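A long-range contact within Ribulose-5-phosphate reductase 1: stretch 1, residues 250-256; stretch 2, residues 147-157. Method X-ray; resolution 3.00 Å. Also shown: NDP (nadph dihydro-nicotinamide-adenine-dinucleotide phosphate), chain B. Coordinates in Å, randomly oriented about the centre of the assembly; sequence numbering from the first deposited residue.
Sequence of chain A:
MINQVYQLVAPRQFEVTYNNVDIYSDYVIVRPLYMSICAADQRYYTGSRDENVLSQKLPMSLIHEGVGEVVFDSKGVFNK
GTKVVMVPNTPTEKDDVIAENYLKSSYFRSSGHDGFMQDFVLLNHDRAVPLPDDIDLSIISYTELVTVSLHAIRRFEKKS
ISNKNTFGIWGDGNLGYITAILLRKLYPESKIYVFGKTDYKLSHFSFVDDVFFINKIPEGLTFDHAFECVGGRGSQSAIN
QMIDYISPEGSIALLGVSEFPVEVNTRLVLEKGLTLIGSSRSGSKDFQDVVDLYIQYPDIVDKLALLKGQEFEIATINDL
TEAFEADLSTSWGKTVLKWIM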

# COMPACT_ATOMS: atom_id res chain seq x y z
N GLY A 250 24.35 -3.70 -9.64
CA GLY A 250 22.97 -3.27 -9.60
C GLY A 250 22.47 -2.98 -8.19
O GLY A 250 23.05 -3.43 -7.19
N SER A 251 21.37 -2.22 -8.10
CA SER A 251 20.73 -1.93 -6.82
C SER A 251 19.41 -2.67 -6.68
O SER A 251 18.73 -2.97 -7.67
CB SER A 251 20.51 -0.43 -6.65
OG SER A 251 21.67 0.30 -7.00
N ILE A 252 19.04 -2.97 -5.44
CA ILE A 252 17.82 -3.70 -5.12
C ILE A 252 17.06 -3.00 -4.00
O ILE A 252 17.61 -2.73 -2.93
CB ILE A 252 18.13 -5.14 -4.71
CG1 ILE A 252 18.71 -5.88 -5.90
CG2 ILE A 252 16.87 -5.81 -4.23
CD1 ILE A 252 19.11 -7.29 -5.58
N ALA A 253 15.77 -2.74 -4.24
CA ALA A 253 14.87 -2.14 -3.27
C ALA A 253 14.06 -3.22 -2.58
O ALA A 253 13.37 -4.02 -3.24
CB ALA A 253 13.93 -1.13 -3.94
N LEU A 254 14.14 -3.25 -1.25
CA LEU A 254 13.47 -4.25 -0.43
C LEU A 254 12.15 -3.65 0.03
O LEU A 254 12.14 -2.57 0.63
CB LEU A 254 14.34 -4.64 0.77
CG LEU A 254 15.51 -5.60 0.55
CD1 LEU A 254 15.03 -6.99 0.08
CD2 LEU A 254 16.53 -5.02 -0.42
N LEU A 255 11.04 -4.31 -0.28
CA LEU A 255 9.74 -3.79 0.14
C LEU A 255 8.97 -4.75 1.03
O LEU A 255 8.28 -4.29 1.95
CB LEU A 255 8.89 -3.42 -1.06
CG LEU A 255 9.37 -2.11 -1.67
CD1 LEU A 255 8.62 -1.80 -2.94
CD2 LEU A 255 9.15 -1.01 -0.65
N GLY A 256 9.16 -6.05 0.83
CA GLY A 256 8.39 -7.05 1.55
C GLY A 256 8.82 -7.24 3.00
O GLY A 256 10.01 -7.31 3.31
PA NDP B . 0.21 -10.24 -1.96
O1A NDP B . -0.71 -11.16 -1.20
O2A NDP B . -0.55 -9.55 -3.08
O5B NDP B . 1.50 -11.13 -2.52
C5B NDP B . 2.29 -10.66 -3.66
C4B NDP B . 2.53 -11.80 -4.71
O4B NDP B . 3.73 -12.32 -4.63
C3B NDP B . 1.56 -12.99 -4.47
O3B NDP B . 0.76 -13.20 -5.56
C2B NDP B . 2.41 -14.25 -4.32
O2B NDP B . 1.69 -15.29 -5.10
C1B NDP B . 3.54 -13.91 -4.89
N9A NDP B . 4.70 -14.70 -4.49
C8A NDP B . 4.81 -15.66 -3.52
N7A NDP B . 6.09 -16.14 -3.52
C5A NDP B . 6.75 -15.50 -4.47
C6A NDP B . 8.20 -15.62 -4.94
N6A NDP B . 9.08 -16.56 -4.28
N1A NDP B . 8.65 -14.80 -6.02
C2A NDP B . 7.76 -13.87 -6.67
N3A NDP B . 6.36 -13.76 -6.20
C4A NDP B . 5.89 -14.62 -5.08
O3 NDP B . 0.81 -9.02 -0.96
PN NDP B . 1.34 -7.49 -1.47
O1N NDP B . 1.65 -7.50 -2.97
O2N NDP B . 0.25 -6.49 -1.25
O5D NDP B . 2.66 -7.09 -0.53
C5D NDP B . 3.41 -8.14 0.13
C4D NDP B . 4.29 -7.71 1.19
O4D NDP B . 4.53 -6.15 1.23
C3D NDP B . 3.74 -8.06 2.60
O3D NDP B . 4.81 -8.66 3.46
C2D NDP B . 3.30 -6.87 3.10
O2D NDP B . 3.26 -6.81 4.56
C1D NDP B . 4.32 -5.77 2.47
N1N NDP B . 3.89 -4.36 2.62
C2N NDP B . 4.93 -3.38 2.93
C3N NDP B . 4.63 -1.92 3.31
C7N NDP B . 5.85 -0.96 3.64
O7N NDP B . 5.68 0.03 4.31
N7N NDP B . 7.18 -1.30 3.13
C4N NDP B . 3.20 -1.37 3.08
C5N NDP B . 2.13 -2.48 2.97
C6N NDP B . 2.50 -3.90 2.48
P2B NDP B . 1.11 -16.54 -4.23
O1X NDP B . 2.15 -17.08 -3.27
O2X NDP B . -0.07 -16.04 -3.42
O3X NDP B . 0.71 -17.64 -5.20
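Stretch 2 (147-157) TVSLHAIRRFE

The centre of this contact is apolar and made of small and branched side chains. Stretch 2 is already helical at Thr 147, since the helix begins earlier in the chain, and stays so toward Arg 155, with phi and psi near -60° and -45° through most of its length, and it packs against the strand that ends at Leu 254 and the residue that follows it. At its heart the CB of Ala 152 lies 3.6 Å from CD2 of Leu 255. A methyl group is the whole side chain of Ala 152, so the helix backbone can come close: the CA atoms of Ala 152 and Ala 253 are 6.5 Å apart. One turn earlier, CG1 of Val 148 stands 4.2 Å from the same CD2 of Leu 255, whose m,t rotamer carries its branched end to the helix. Successive turns are held in place by backbone hydrogen bonds, among them Ala 152 N to Val 148 O at 3.1 Å.

The two stretches run in opposite senses, for Val 148 meets Leu 255 while Phe 156, beyond the helical turns, meets Ser 251 and Ala 253. Alternation along the strand sends the CA-to-CB bonds of Ser 251 and Ala 253 toward stretch 2 and those of Ile 252 and Leu 254 away. Phe 156 has the largest area covered here; its CZ lies 3.9 Å from CB of Ala 253, a small residue that leaves room for the ring.

Outward, CE2 of Phe 156 reaches CB of Ser 251 at 3.5 Å, so the serine meets the ring through carbon, and no hydrogen bond joins the stretches. At the other end lies the nicotinamide of NADPH, the cofactor expected of a reductase: its C7N is 3.6 Å from CG1 of Val 148, and its N7N gives a weak hydrogen bond to O of Leu 255 at 3.4 Å.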

# COMPACT_ATOMS: atom_id res chain seq x y z
N THR A 147 1.89 5.14 -2.10
CA THR A 147 2.95 5.95 -1.50
C THR A 147 4.15 5.08 -1.13
O THR A 147 5.29 5.48 -1.37
CB THR A 147 2.47 6.70 -0.26
OG1 THR A 147 1.94 5.78 0.70
CG2 THR A 147 1.40 7.70 -0.66
N VAL A 148 3.90 3.91 -0.53
CA VAL A 148 4.98 2.97 -0.20
C VAL A 148 5.83 2.69 -1.44
O VAL A 148 7.07 2.75 -1.40
CB VAL A 148 4.38 1.67 0.38
CG1 VAL A 148 5.42 0.60 0.46
CG2 VAL A 148 3.79 1.93 1.75
N SER A 149 5.15 2.42 -2.55
CA SER A 149 5.85 2.14 -3.80
C SER A 149 6.67 3.34 -4.27
O SER A 149 7.88 3.21 -4.50
CB SER A 149 4.84 1.71 -4.86
OG SER A 149 5.46 1.50 -6.10
N LEU A 150 6.03 4.50 -4.43
CA LEU A 150 6.77 5.68 -4.87
C LEU A 150 7.95 5.99 -3.95
O LEU A 150 9.02 6.40 -4.43
CB LEU A 150 5.85 6.89 -4.95
CG LEU A 150 6.55 8.19 -5.34
CD1 LEU A 150 6.83 8.25 -6.82
CD2 LEU A 150 5.78 9.41 -4.86
N HIS A 151 7.77 5.82 -2.64
CA HIS A 151 8.87 6.04 -1.70
C HIS A 151 10.06 5.16 -2.05
O HIS A 151 11.19 5.64 -2.17
CB HIS A 151 8.39 5.75 -0.27
CG HIS A 151 9.36 6.20 0.78
ND1 HIS A 151 9.88 7.48 0.83
CD2 HIS A 151 9.96 5.51 1.79
CE1 HIS A 151 10.72 7.57 1.84
NE2 HIS A 151 10.79 6.39 2.44
N ALA A 152 9.80 3.86 -2.26
CA ALA A 152 10.88 2.97 -2.69
C ALA A 152 11.54 3.46 -3.98
O ALA A 152 12.77 3.60 -4.05
CB ALA A 152 10.36 1.54 -2.87
N ILE A 153 10.75 3.75 -5.02
CA ILE A 153 11.33 4.19 -6.29
C ILE A 153 12.21 5.41 -6.09
O ILE A 153 13.28 5.54 -6.70
CB ILE A 153 10.23 4.48 -7.34
CG1 ILE A 153 9.40 3.25 -7.65
CG2 ILE A 153 10.85 5.02 -8.62
CD1 ILE A 153 8.24 3.57 -8.57
N ARG A 154 11.77 6.34 -5.25
CA ARG A 154 12.53 7.55 -5.02
C ARG A 154 13.77 7.30 -4.18
O ARG A 154 14.61 8.20 -4.06
CB ARG A 154 11.60 8.59 -4.38
CG ARG A 154 10.66 9.29 -5.38
CD ARG A 154 9.73 10.22 -4.62
NE ARG A 154 8.95 11.09 -5.49
CZ ARG A 154 9.38 12.25 -5.97
NH1 ARG A 154 8.61 12.98 -6.76
NH2 ARG A 154 10.60 12.68 -5.65
N ARG A 155 13.91 6.11 -3.59
CA ARG A 155 15.15 5.75 -2.88
C ARG A 155 16.32 5.49 -3.84
O ARG A 155 17.48 5.53 -3.42
CB ARG A 155 14.91 4.52 -1.99
CG ARG A 155 13.74 4.70 -1.00
CD ARG A 155 14.01 5.73 0.10
NE ARG A 155 15.30 5.48 0.73
CZ ARG A 155 15.50 4.58 1.68
NH1 ARG A 155 14.48 3.85 2.13
NH2 ARG A 155 16.72 4.41 2.20
N PHE A 156 16.05 5.21 -5.11
CA PHE A 156 17.07 5.29 -6.16
C PHE A 156 17.26 6.74 -6.57
O PHE A 156 16.37 7.32 -7.21
CB PHE A 156 16.64 4.44 -7.35
CG PHE A 156 16.55 2.96 -7.06
CD1 PHE A 156 15.64 2.17 -7.73
CD2 PHE A 156 17.44 2.35 -6.20
CE1 PHE A 156 15.56 0.81 -7.48
CE2 PHE A 156 17.37 0.98 -5.96
CZ PHE A 156 16.43 0.22 -6.60
N GLU A 157 18.41 7.33 -6.20
CA GLU A 157 18.73 8.71 -6.56
C GLU A 157 18.36 8.93 -8.02
O GLU A 157 18.98 8.34 -8.91
CB GLU A 157 20.22 9.02 -6.31